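PDB 6CHJ: diacylglycerol O-acyltransferase from Marinobacter hydrocarbonoclasticus, which probably transfers the acyl group of an acyl-CoA to the free hydroxyl of a diacylglycerol, giving triacylglycerol, and is classed as a wax ester synthase as well. Local coordinates for residues Phe11-Glu15 with Val134-Leu138; Leu207-Ile211 with Ala357-Phe361; Leu231-Ile235 with Asp404-Leu410; Leu284-Leu289 with Leu315-Val319; Gly309-Ala313 with Ala336-Tyr340. Residues are numbered along the deposited sequence.

Interaction 1: Phe11-Glu15 with Val134-Leu138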
# COMPACT_ATOMS: atom_id res chain seq x y z
N PHE B 11 -17.56 5.11 -7.09
CA PHE B 11 -16.50 4.37 -6.40
C PHE B 11 -15.25 5.22 -6.21
O PHE B 11 -14.52 5.04 -5.23
CB PHE B 11 -16.17 3.08 -7.15
CG PHE B 11 -17.26 2.03 -7.07
CD1 PHE B 11 -17.35 1.20 -5.96
CD2 PHE B 11 -18.20 1.88 -8.08
CE1 PHE B 11 -18.35 0.24 -5.87
CE2 PHE B 11 -19.20 0.92 -7.99
CZ PHE B 11 -19.28 0.10 -6.87
N LEU B 12 -14.99 6.13 -7.15
CA LEU B 12 -13.92 7.09 -6.93
C LEU B 12 -14.26 8.00 -5.77
O LEU B 12 -13.41 8.29 -4.92
CB LEU B 12 -13.68 7.90 -8.21
CG LEU B 12 -12.93 7.22 -9.34
CD1 LEU B 12 -12.88 8.12 -10.54
CD2 LEU B 12 -11.53 6.87 -8.87
N TRP B 13 -15.53 8.40 -5.70
CA TRP B 13 -15.92 9.48 -4.81
C TRP B 13 -15.88 9.05 -3.35
O TRP B 13 -15.27 9.73 -2.51
CB TRP B 13 -17.30 9.99 -5.23
CG TRP B 13 -17.82 11.10 -4.39
CD1 TRP B 13 -17.43 12.42 -4.42
CD2 TRP B 13 -18.83 11.01 -3.39
NE1 TRP B 13 -18.14 13.15 -3.50
CE2 TRP B 13 -19.01 12.31 -2.85
CE3 TRP B 13 -19.61 9.95 -2.90
CZ2 TRP B 13 -19.93 12.57 -1.84
CZ3 TRP B 13 -20.53 10.22 -1.90
CH2 TRP B 13 -20.67 11.51 -1.38
N LEU B 14 -16.50 7.92 -3.01
CA LEU B 14 -16.54 7.54 -1.61
C LEU B 14 -15.29 6.78 -1.17
O LEU B 14 -15.26 6.26 -0.05
CB LEU B 14 -17.80 6.72 -1.30
CG LEU B 14 -18.15 5.48 -2.11
CD1 LEU B 14 -17.58 4.32 -1.39
CD2 LEU B 14 -19.65 5.32 -2.17
N GLU B 15 -14.26 6.73 -2.01
CA GLU B 15 -12.99 6.17 -1.60
C GLU B 15 -12.27 7.14 -0.67
O GLU B 15 -12.29 8.36 -0.87
CB GLU B 15 -12.12 5.87 -2.83
CG GLU B 15 -10.70 5.42 -2.50
CD GLU B 15 -10.06 4.60 -3.61
OE1 GLU B 15 -9.81 5.17 -4.68
OE2 GLU B 15 -9.82 3.38 -3.41
N VAL B 134 -7.84 -4.83 -8.80
CA VAL B 134 -8.34 -3.88 -9.80
C VAL B 134 -9.33 -2.93 -9.13
O VAL B 134 -10.15 -3.35 -8.32
CB VAL B 134 -9.01 -4.57 -11.01
CG1 VAL B 134 -9.39 -3.52 -12.07
CG2 VAL B 134 -8.06 -5.59 -11.61
N HIS B 135 -9.26 -1.65 -9.51
CA HIS B 135 -10.18 -0.67 -8.95
C HIS B 135 -11.58 -0.85 -9.52
O HIS B 135 -11.77 -1.05 -10.73
CB HIS B 135 -9.68 0.74 -9.22
CG HIS B 135 -10.27 1.76 -8.29
ND1 HIS B 135 -11.48 2.38 -8.55
CD2 HIS B 135 -9.86 2.22 -7.09
CE1 HIS B 135 -11.76 3.21 -7.56
NE2 HIS B 135 -10.80 3.12 -6.65
N HIS B 136 -12.59 -0.75 -8.65
CA HIS B 136 -13.98 -0.94 -9.06
C HIS B 136 -14.42 0.10 -10.10
O HIS B 136 -15.28 -0.19 -10.94
CB HIS B 136 -14.91 -0.90 -7.84
CG HIS B 136 -16.17 -1.70 -8.00
ND1 HIS B 136 -17.21 -1.31 -8.81
CD2 HIS B 136 -16.56 -2.86 -7.42
CE1 HIS B 136 -18.18 -2.20 -8.74
NE2 HIS B 136 -17.81 -3.15 -7.91
N SER B 137 -13.86 1.31 -10.07
CA SER B 137 -14.13 2.28 -11.14
C SER B 137 -13.73 1.76 -12.51
O SER B 137 -14.32 2.17 -13.51
CB SER B 137 -13.41 3.59 -10.88
OG SER B 137 -14.24 4.46 -10.15
N LEU B 138 -12.74 0.87 -12.57
CA LEU B 138 -12.24 0.37 -13.84
C LEU B 138 -12.85 -0.97 -14.22
O LEU B 138 -13.17 -1.19 -15.40
CB LEU B 138 -10.71 0.25 -13.79
CG LEU B 138 -10.06 0.01 -15.15
CD1 LEU B 138 -10.14 1.28 -15.99
CD2 LEU B 138 -8.61 -0.45 -15.00
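Residues 11-15 run off the end of helix 6-13, with Leu14 the first to leave helical torsions, while 134-138 carry the last residues of strand 127-135 into a turn. In that turn His136 and Ser137 adopt helical phi/psi and Leu138 N bonds to His135 O at 2.8 Å. The backbones come nearest where Phe11 CA lies 5.7 Å from Ser137 CA. His135 and His136 open the HHxxxDG signature of the CoA-dependent acyltransferases, the motif placed at the active site in this superfamily, and they face different partners. His136 lies on Phe11 in an offset stack, with ring centroids 3.7 Å apart and planes at 23°. His135 NE2 donates to Glu15 OE1 at 3.0 Å, a His-carboxylate bond, while His135 ND1 accepts from Ser137 N at 3.0 Å, so both ring nitrogens are held. Leu12 lies against both His135 and Ser137, with Leu12 CD2 3.9 Å from His135 CE1 and Leu12 CG 3.2 Å from Ser137 OG. Glu15 also bonds Arg110 and Met21 N, and Ser137 OG bonds to Asp8 O in helix 6-13. Beyond the contact, Leu12 leans on strand 59-64, Trp13 packs against helix 200-212, and strand 127-135 pairs with strand 22-30.

Interaction 2: Leu207-Ile211 with Ala357-Phe361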
# COMPACT_ATOMS: atom_id res chain seq x y z
N LEU B 207 -30.28 12.91 -0.41
CA LEU B 207 -30.82 11.63 0.03
C LEU B 207 -32.00 11.83 0.97
O LEU B 207 -33.01 11.12 0.85
CB LEU B 207 -29.72 10.79 0.68
CG LEU B 207 -28.95 9.86 -0.27
CD1 LEU B 207 -27.66 9.34 0.39
CD2 LEU B 207 -29.84 8.71 -0.75
N LEU B 208 -31.92 12.79 1.90
CA LEU B 208 -33.07 13.10 2.75
C LEU B 208 -34.27 13.51 1.91
O LEU B 208 -35.38 12.99 2.10
CB LEU B 208 -32.72 14.19 3.77
CG LEU B 208 -31.76 13.80 4.90
CD1 LEU B 208 -31.21 15.04 5.60
CD2 LEU B 208 -32.39 12.84 5.92
N LYS B 209 -34.07 14.42 0.95
CA LYS B 209 -35.17 14.86 0.09
C LYS B 209 -35.79 13.67 -0.64
O LYS B 209 -37.01 13.51 -0.67
CB LYS B 209 -34.69 15.92 -0.90
CG LYS B 209 -35.76 16.31 -1.93
CD LYS B 209 -35.23 17.19 -3.06
CE LYS B 209 -36.22 17.25 -4.23
NZ LYS B 209 -35.77 18.13 -5.34
N THR B 210 -34.95 12.83 -1.24
CA THR B 210 -35.45 11.63 -1.89
C THR B 210 -36.21 10.76 -0.89
O THR B 210 -37.28 10.23 -1.21
CB THR B 210 -34.30 10.84 -2.52
OG1 THR B 210 -33.64 11.64 -3.51
CG2 THR B 210 -34.81 9.54 -3.15
N ILE B 211 -35.68 10.61 0.32
CA ILE B 211 -36.31 9.72 1.30
C ILE B 211 -37.64 10.31 1.77
O ILE B 211 -38.63 9.59 1.93
CB ILE B 211 -35.37 9.44 2.48
CG1 ILE B 211 -34.20 8.55 2.06
CG2 ILE B 211 -36.13 8.80 3.64
CD1 ILE B 211 -33.02 8.67 3.00
N ALA B 357 -32.16 3.64 0.02
CA ALA B 357 -31.78 5.03 0.22
C ALA B 357 -31.52 5.40 1.68
O ALA B 357 -30.57 6.15 1.93
CB ALA B 357 -32.84 5.97 -0.37
N PRO B 358 -32.32 4.96 2.66
CA PRO B 358 -31.94 5.24 4.06
C PRO B 358 -30.64 4.57 4.46
O PRO B 358 -29.86 5.17 5.20
CB PRO B 358 -33.13 4.70 4.86
CG PRO B 358 -34.26 4.60 3.88
CD PRO B 358 -33.63 4.28 2.58
N ALA B 359 -30.40 3.34 4.01
CA ALA B 359 -29.13 2.69 4.32
C ALA B 359 -27.96 3.47 3.71
O ALA B 359 -26.91 3.63 4.35
CB ALA B 359 -29.13 1.24 3.84
N ALA B 360 -28.14 3.98 2.48
CA ALA B 360 -27.08 4.77 1.86
C ALA B 360 -26.78 6.02 2.68
O ALA B 360 -25.61 6.37 2.88
CB ALA B 360 -27.46 5.15 0.43
N PHE B 361 -27.82 6.69 3.18
CA PHE B 361 -27.61 7.87 4.02
C PHE B 361 -26.84 7.51 5.27
O PHE B 361 -25.99 8.29 5.73
CB PHE B 361 -28.94 8.53 4.40
CG PHE B 361 -28.79 9.69 5.36
CD1 PHE B 361 -28.63 10.99 4.88
CD2 PHE B 361 -28.80 9.49 6.74
CE1 PHE B 361 -28.47 12.07 5.76
CE2 PHE B 361 -28.65 10.57 7.62
CZ PHE B 361 -28.48 11.86 7.13
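Two helices, 200-212 and 345-365, pack almost antiparallel here, the axes of the short segments 9.7 Å apart with their directions at 158°. The side chains of Leu207 and Ile211, one turn apart, lie against residues 357-361. Leu207 has a chi1 of -91°, between the usual wells, and its two methyls diverge over the facing helix: CD2 sits 3.8 Å from Ala357 O, and CD1 lies 3.9 Å from Phe361 N and 4.2 Å from Ala360 CB. Ile211, in the m,t rotamer, extends CD1 to 3.7 Å from both Ala357 O and Pro358 CA, with its CG1 3.8 Å from Ala357 CB. Pro358 coincides with a kink, since it has no amide hydrogen to give to the preceding turn. Phe361 takes a t rotamer that carries its ring to Leu208; Leu208 CB points sideways, yet its m,t rotamer sets CD2 over one ring face, 4.3 Å from the centroid, a CH-pi contact. The small side chains of Ala357 and Ala360 let the larger Leu and Ile groups come near the backbone. Cohesion between these two segments thus rests on apolar burial and van der Waals fit, and it joins the N-terminal catalytic part of the chain to the C-terminal part.

Interaction 3: Leu231-Ile235 with Asp404-Leu410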
# COMPACT_ATOMS: atom_id res chain seq x y z
N LEU B 231 -19.94 -5.23 13.84
CA LEU B 231 -19.59 -5.11 12.42
C LEU B 231 -19.88 -3.72 11.85
O LEU B 231 -19.42 -3.40 10.75
CB LEU B 231 -20.35 -6.14 11.58
CG LEU B 231 -20.35 -7.61 12.04
CD1 LEU B 231 -21.12 -8.48 11.07
CD2 LEU B 231 -18.95 -8.16 12.20
N ASN B 232 -20.63 -2.88 12.55
CA ASN B 232 -21.20 -1.73 11.87
C ASN B 232 -20.74 -0.42 12.50
O ASN B 232 -21.53 0.37 13.02
CB ASN B 232 -22.73 -1.88 11.83
CG ASN B 232 -23.15 -3.20 11.18
OD1 ASN B 232 -23.66 -4.10 11.86
ND2 ASN B 232 -22.93 -3.32 9.88
N GLN B 233 -19.44 -0.17 12.43
CA GLN B 233 -18.83 1.01 13.02
C GLN B 233 -17.76 1.52 12.07
O GLN B 233 -17.44 0.88 11.07
CB GLN B 233 -18.27 0.67 14.42
CG GLN B 233 -17.75 -0.76 14.52
CD GLN B 233 -17.25 -1.14 15.92
OE1 GLN B 233 -16.77 -0.29 16.67
NE2 GLN B 233 -17.38 -2.42 16.27
N LYS B 234 -17.22 2.69 12.38
CA LYS B 234 -16.15 3.26 11.56
C LYS B 234 -14.91 2.36 11.61
O LYS B 234 -14.58 1.75 12.63
CB LYS B 234 -15.81 4.68 12.06
CG LYS B 234 -16.88 5.75 11.70
CD LYS B 234 -16.48 7.17 12.15
CE LYS B 234 -17.11 8.27 11.25
NZ LYS B 234 -16.14 8.91 10.29
N ILE B 235 -14.20 2.29 10.48
CA ILE B 235 -13.15 1.29 10.31
C ILE B 235 -11.83 1.99 10.03
O ILE B 235 -11.76 3.19 9.76
CB ILE B 235 -13.48 0.29 9.18
CG1 ILE B 235 -13.60 1.02 7.85
CG2 ILE B 235 -14.77 -0.44 9.48
CD1 ILE B 235 -13.56 0.11 6.64
N ASP B 404 -14.56 -3.55 2.14
CA ASP B 404 -15.11 -3.02 3.38
C ASP B 404 -15.35 -1.51 3.28
O ASP B 404 -14.69 -0.78 2.51
CB ASP B 404 -14.18 -3.27 4.55
CG ASP B 404 -13.93 -4.72 4.79
OD1 ASP B 404 -14.88 -5.53 4.66
OD2 ASP B 404 -12.78 -5.05 5.13
N MET B 405 -16.27 -1.03 4.12
CA MET B 405 -16.65 0.37 4.24
C MET B 405 -16.81 0.70 5.72
O MET B 405 -17.06 -0.19 6.54
CB MET B 405 -17.99 0.66 3.55
CG MET B 405 -17.90 0.96 2.09
SD MET B 405 -19.52 1.47 1.54
CE MET B 405 -19.80 2.88 2.66
N ASP B 406 -16.70 2.00 6.03
CA ASP B 406 -17.25 2.54 7.28
C ASP B 406 -18.65 1.98 7.48
O ASP B 406 -19.51 2.11 6.61
CB ASP B 406 -17.32 4.07 7.22
CG ASP B 406 -16.04 4.77 7.68
OD1 ASP B 406 -15.12 4.14 8.24
OD2 ASP B 406 -15.96 5.99 7.47
N ARG B 407 -18.88 1.36 8.65
CA ARG B 407 -20.14 0.75 9.07
C ARG B 407 -20.50 -0.52 8.29
O ARG B 407 -21.62 -1.03 8.44
CB ARG B 407 -21.32 1.75 9.06
CG ARG B 407 -21.26 2.75 10.24
CD ARG B 407 -21.99 4.09 9.99
NE ARG B 407 -21.48 4.90 8.86
CZ ARG B 407 -20.56 5.86 8.96
NH1 ARG B 407 -20.21 6.54 7.88
NH2 ARG B 407 -19.99 6.14 10.12
N LEU B 408 -19.57 -1.05 7.45
CA LEU B 408 -19.62 -2.44 6.95
C LEU B 408 -18.20 -3.02 7.08
O LEU B 408 -17.48 -3.22 6.10
CB LEU B 408 -20.12 -2.53 5.50
CG LEU B 408 -21.58 -2.15 5.27
CD1 LEU B 408 -21.88 -1.89 3.78
CD2 LEU B 408 -22.49 -3.25 5.84
N ALA B 409 -17.79 -3.32 8.32
CA ALA B 409 -16.42 -3.80 8.55
C ALA B 409 -16.14 -5.11 7.82
O ALA B 409 -14.99 -5.36 7.44
CB ALA B 409 -16.16 -3.96 10.04
N LEU B 410 -17.17 -5.93 7.58
CA LEU B 410 -17.00 -7.28 7.06
C LEU B 410 -17.76 -7.46 5.76
O LEU B 410 -18.93 -7.07 5.65
CB LEU B 410 -17.48 -8.32 8.08
CG LEU B 410 -17.36 -9.82 7.75
CD1 LEU B 410 -15.92 -10.30 7.53
CD2 LEU B 410 -17.99 -10.65 8.85
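Arg407, Ile235 and Leu231 lose the most surface in this buried contact between a loop and the loop that leads into strand 410-417. Arg407 stands at the third position of a type II beta turn from Met405 to Leu408, with the positive phi (69°) that this position requires. The turn presents its main chain to the other loop: Arg407 N donates to Gln233 O at 2.9 Å, and Arg407 O accepts Asn232 ND2 at 3.0 Å. The Arg407 side chain runs alongside Lys234, whose CG is 3.5 Å from Arg407 NH2, and NH1 bonds to Leu363 O. Ile235 is fixed by its own amide, since Ile235 N donates to Asp406 OD1 at 3.0 Å, and its side chain wedges against the turn, CD1 3.4 Å from Met405 C and CG2 3.8 Å from Ala409 CB. At the other end Leu231 O receives Ala409 N at 2.9 Å, while Leu231 CD2 meets Leu410 CD2 at 4.3 Å. Main-chain and side-chain bonds together therefore lock the N-terminal catalytic part of the chain to the C-terminal part. Asn232 ND2 reaches Asn375 O as well. Around them, helix 345-365 covers Met405, Arg407 and Leu408, Leu274 of helix 262-280 packs on Leu231 and Leu410, and Cys428 of strand 420-428 meets Ile235 and pairs with the Ala409 backbone.

Interaction 4: Leu284-Leu289 with Leu315-Val319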
# COMPACT_ATOMS: atom_id res chain seq x y z
N LEU B 284 -22.72 -10.46 20.56
CA LEU B 284 -23.83 -10.97 19.75
C LEU B 284 -25.09 -10.19 20.09
O LEU B 284 -25.49 -10.17 21.26
CB LEU B 284 -24.04 -12.46 19.99
CG LEU B 284 -25.32 -13.03 19.40
CD1 LEU B 284 -25.21 -13.16 17.89
CD2 LEU B 284 -25.71 -14.39 20.01
N PRO B 285 -25.73 -9.53 19.12
CA PRO B 285 -26.94 -8.76 19.43
C PRO B 285 -28.11 -9.66 19.79
O PRO B 285 -28.15 -10.85 19.46
CB PRO B 285 -27.24 -8.01 18.12
CG PRO B 285 -26.00 -8.22 17.24
CD PRO B 285 -25.41 -9.52 17.69
N GLU B 286 -29.09 -9.06 20.48
CA GLU B 286 -30.31 -9.80 20.81
C GLU B 286 -31.17 -10.04 19.58
O GLU B 286 -31.61 -11.16 19.32
CB GLU B 286 -31.10 -9.04 21.89
CG GLU B 286 -32.55 -9.46 22.00
CD GLU B 286 -33.13 -9.21 23.39
OE1 GLU B 286 -32.94 -10.08 24.28
OE2 GLU B 286 -33.78 -8.15 23.58
N LYS B 287 -31.42 -8.99 18.79
CA LYS B 287 -32.07 -9.19 17.50
C LYS B 287 -31.11 -9.89 16.54
O LYS B 287 -29.89 -9.70 16.59
CB LYS B 287 -32.51 -7.85 16.92
CG LYS B 287 -33.83 -7.33 17.50
CD LYS B 287 -34.11 -5.88 17.10
CE LYS B 287 -35.18 -5.78 16.03
NZ LYS B 287 -35.43 -4.35 15.61
N PRO B 288 -31.64 -10.72 15.64
CA PRO B 288 -30.78 -11.42 14.69
C PRO B 288 -30.11 -10.46 13.72
O PRO B 288 -30.57 -9.34 13.47
CB PRO B 288 -31.74 -12.36 13.97
CG PRO B 288 -33.07 -11.70 14.07
CD PRO B 288 -33.07 -10.99 15.41
N LEU B 289 -28.98 -10.91 13.15
CA LEU B 289 -28.32 -10.13 12.12
C LEU B 289 -29.10 -10.22 10.81
O LEU B 289 -29.77 -11.22 10.53
CB LEU B 289 -26.90 -10.63 11.91
CG LEU B 289 -25.79 -9.87 12.62
CD1 LEU B 289 -25.95 -9.98 14.11
CD2 LEU B 289 -24.45 -10.44 12.18
N LEU B 315 -30.46 -13.44 9.08
CA LEU B 315 -29.56 -14.56 9.31
C LEU B 315 -29.96 -15.40 10.52
O LEU B 315 -29.44 -16.52 10.68
CB LEU B 315 -28.12 -14.06 9.45
CG LEU B 315 -27.58 -13.54 8.11
CD1 LEU B 315 -26.14 -13.11 8.21
CD2 LEU B 315 -27.74 -14.56 7.02
N HIS B 316 -30.87 -14.90 11.37
CA HIS B 316 -31.40 -15.65 12.52
C HIS B 316 -30.29 -16.08 13.47
O HIS B 316 -30.24 -17.22 13.92
CB HIS B 316 -32.19 -16.89 12.08
CG HIS B 316 -33.45 -16.56 11.36
ND1 HIS B 316 -33.61 -16.79 10.01
CD2 HIS B 316 -34.61 -16.02 11.80
CE1 HIS B 316 -34.82 -16.39 9.65
NE2 HIS B 316 -35.45 -15.92 10.71
N THR B 317 -29.39 -15.15 13.77
CA THR B 317 -28.30 -15.41 14.69
C THR B 317 -28.75 -15.48 16.14
O THR B 317 -27.92 -15.71 17.02
CB THR B 317 -27.22 -14.35 14.51
OG1 THR B 317 -27.81 -13.04 14.60
CG2 THR B 317 -26.60 -14.53 13.15
N ASP B 318 -30.04 -15.30 16.40
CA ASP B 318 -30.62 -15.49 17.72
C ASP B 318 -31.10 -16.92 17.95
O ASP B 318 -31.55 -17.23 19.06
CB ASP B 318 -31.79 -14.52 17.91
CG ASP B 318 -32.97 -14.86 17.03
OD1 ASP B 318 -34.12 -14.77 17.50
OD2 ASP B 318 -32.75 -15.24 15.86
N VAL B 319 -31.04 -17.77 16.93
CA VAL B 319 -31.49 -19.16 17.00
C VAL B 319 -30.30 -20.05 17.34
O VAL B 319 -29.21 -19.87 16.78
CB VAL B 319 -32.15 -19.58 15.67
CG1 VAL B 319 -32.65 -21.02 15.73
CG2 VAL B 319 -33.25 -18.59 15.26
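This is a partly buried loop-to-loop contact at one end of the six-stranded mixed sheet, where the approach to strand 290-294 meets the exit from strand 310-314. Leu315 N donates to Leu289 O at 2.7 Å, and the side chains touch as well, Leu289 CB lying 4.4 Å from Leu315 CB. One step further the main-chain pattern gives way to a side chain: Leu289 N donates to Thr317 OG1 at 2.8 Å. Thr317 reaches this position because His316, in left-handed helical torsions (59/45), turns the chain just after Leu315. Strands 290-294 and 310-314 are antiparallel neighbours, and the Leu315-Leu289 bond continues their register past the strand ends, in keeping with the Ala313-Ala291 pairing that precedes it. The sheet belongs to the C-terminal half of a two-domain fold like that of other CoA-dependent acyltransferases. From His316 to Val319 the chain makes a type I beta turn, closed by Val319 N to His316 O at 3.2 Å, which leads on toward helix 322-338. Pro288 packs across this turn, its CB 3.6 Å from both His316 CA and Asp318 OD2, and Leu284 CD1 approaches Thr317 O at 3.8 Å. Helix 262-280 lies along the contact: Met279 touches Leu284, Leu278 touches Leu289, Leu274 touches Leu315, and Arg275 NH1 bonds to Thr317 O.

Interaction 5: Gly309-Ala313 with Ala336-Tyr340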
# COMPACT_ATOMS: atom_id res chain seq x y z
N GLY B 309 -31.71 -9.20 -8.41
CA GLY B 309 -32.48 -8.73 -7.27
C GLY B 309 -31.66 -8.61 -6.00
O GLY B 309 -30.52 -9.06 -5.97
N VAL B 310 -32.23 -8.03 -4.94
CA VAL B 310 -31.54 -7.86 -3.67
C VAL B 310 -32.47 -8.28 -2.53
O VAL B 310 -33.57 -7.74 -2.38
CB VAL B 310 -31.05 -6.41 -3.48
CG1 VAL B 310 -30.93 -6.06 -2.00
CG2 VAL B 310 -29.72 -6.21 -4.16
N ILE B 311 -32.02 -9.26 -1.74
CA ILE B 311 -32.77 -9.78 -0.60
C ILE B 311 -32.18 -9.19 0.68
O ILE B 311 -30.96 -9.17 0.86
CB ILE B 311 -32.71 -11.32 -0.54
CG1 ILE B 311 -33.24 -11.95 -1.83
CG2 ILE B 311 -33.43 -11.83 0.69
CD1 ILE B 311 -34.48 -11.32 -2.39
N LEU B 312 -33.05 -8.73 1.58
CA LEU B 312 -32.65 -8.36 2.94
C LEU B 312 -33.06 -9.55 3.81
O LEU B 312 -34.14 -9.57 4.40
CB LEU B 312 -33.29 -7.06 3.38
CG LEU B 312 -32.77 -5.73 2.79
CD1 LEU B 312 -33.67 -4.55 3.19
CD2 LEU B 312 -31.30 -5.45 3.17
N ALA B 313 -32.19 -10.56 3.85
CA ALA B 313 -32.47 -11.84 4.48
C ALA B 313 -31.97 -11.84 5.92
O ALA B 313 -30.80 -11.52 6.18
CB ALA B 313 -31.83 -12.99 3.71
N ALA B 336 -38.79 -14.05 0.69
CA ALA B 336 -38.34 -12.71 0.31
C ALA B 336 -38.13 -12.59 -1.19
O ALA B 336 -38.35 -11.52 -1.77
CB ALA B 336 -37.06 -12.35 1.06
N LYS B 337 -37.70 -13.68 -1.85
CA LYS B 337 -37.60 -13.65 -3.30
C LYS B 337 -38.99 -13.57 -3.94
O LYS B 337 -39.16 -12.92 -4.97
CB LYS B 337 -36.81 -14.87 -3.78
CG LYS B 337 -36.61 -15.01 -5.30
CD LYS B 337 -37.87 -15.52 -5.98
CE LYS B 337 -37.72 -15.69 -7.46
NZ LYS B 337 -39.01 -16.27 -7.89
N GLN B 338 -40.00 -14.22 -3.34
CA GLN B 338 -41.33 -14.26 -3.96
C GLN B 338 -41.98 -12.88 -4.01
O GLN B 338 -42.82 -12.63 -4.88
CB GLN B 338 -42.22 -15.26 -3.23
CG GLN B 338 -41.89 -16.72 -3.53
CD GLN B 338 -41.95 -17.05 -5.02
OE1 GLN B 338 -41.01 -16.78 -5.77
NE2 GLN B 338 -43.06 -17.66 -5.44
N ARG B 339 -41.59 -11.97 -3.12
CA ARG B 339 -42.00 -10.57 -3.19
C ARG B 339 -41.48 -9.92 -4.48
O ARG B 339 -41.78 -8.75 -4.76
CB ARG B 339 -41.50 -9.83 -1.94
CG ARG B 339 -41.91 -8.36 -1.80
CD ARG B 339 -40.93 -7.59 -0.91
NE ARG B 339 -39.57 -7.53 -1.48
CZ ARG B 339 -38.56 -8.34 -1.15
NH1 ARG B 339 -38.74 -9.31 -0.25
NH2 ARG B 339 -37.38 -8.20 -1.73
N TYR B 340 -40.71 -10.66 -5.27
CA TYR B 340 -40.24 -10.21 -6.58
C TYR B 340 -40.94 -10.90 -7.74
O TYR B 340 -40.69 -10.53 -8.89
CB TYR B 340 -38.73 -10.44 -6.72
CG TYR B 340 -37.88 -9.47 -5.96
CD1 TYR B 340 -38.35 -8.20 -5.66
CD2 TYR B 340 -36.61 -9.82 -5.54
CE1 TYR B 340 -37.58 -7.31 -4.96
CE2 TYR B 340 -35.83 -8.92 -4.84
CZ TYR B 340 -36.32 -7.67 -4.56
OH TYR B 340 -35.55 -6.77 -3.86
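Ile311 extends its CD1 to 3.7 Å from Tyr340 CE2 and 4.0 Å from Lys337 CA, while its CG2 meets Ala336 CB, also at 3.7 Å. The contact belongs to a beta-alpha unit: strand 310-314, an edge strand of the six-stranded sheet within this chain, leads through a turn into helix 322-338, and the far end of that helix comes back beside the start of the strand. Although the Ile311 CA-to-CB bond points sideways, the m,m rotamer swings its end over to the helix, where Ala336, one of the smallest side chains, allows a close approach of the backbones (Ile311 CA to Ala336 CA 6.4 Å). On its other edge the strand pairs with strand 290-294, through Ile311 with Val293 and Ala313 with Ala291. Tyr340, at the end of segment 336-340, lies with its ring along Gly309 and Ile311; Gly309 CA is 4.1 Å from Tyr340 CE2, and a CB on Gly309 would come within 3.2 Å of that same CE2. Tyr351 and Thr352 of helix 345-365 also touch the Tyr340 side chain. The single hydrogen bond between the segments runs from the Tyr340 hydroxyl to the main chain: Tyr340 OH donates to Val310 O at 2.7 Å.

From the N terminus, interaction 1 closes first, bringing helix 6-13 to the end of strand 127-135 before any other contact opens. Interactions 2 and 3 then open at 207 and 231 and close at 357 and 404, so they cross; each ties the N-terminal catalytic part of the chain to the C-terminal part, interaction 2 through paired helices and interaction 3 through loops. Interactions 4 and 5 lie nested inside both loops and cross each other, their segments alternating around strand 310-314, which they link to the start of strand 290-294 and the end of helix 322-338. Interactions 3 and 4 touch directly, Leu231 CD1 lying 4.0 Å from Leu289 CD2, whereas the centres of interactions 1 and 4 are about 32 Å apart.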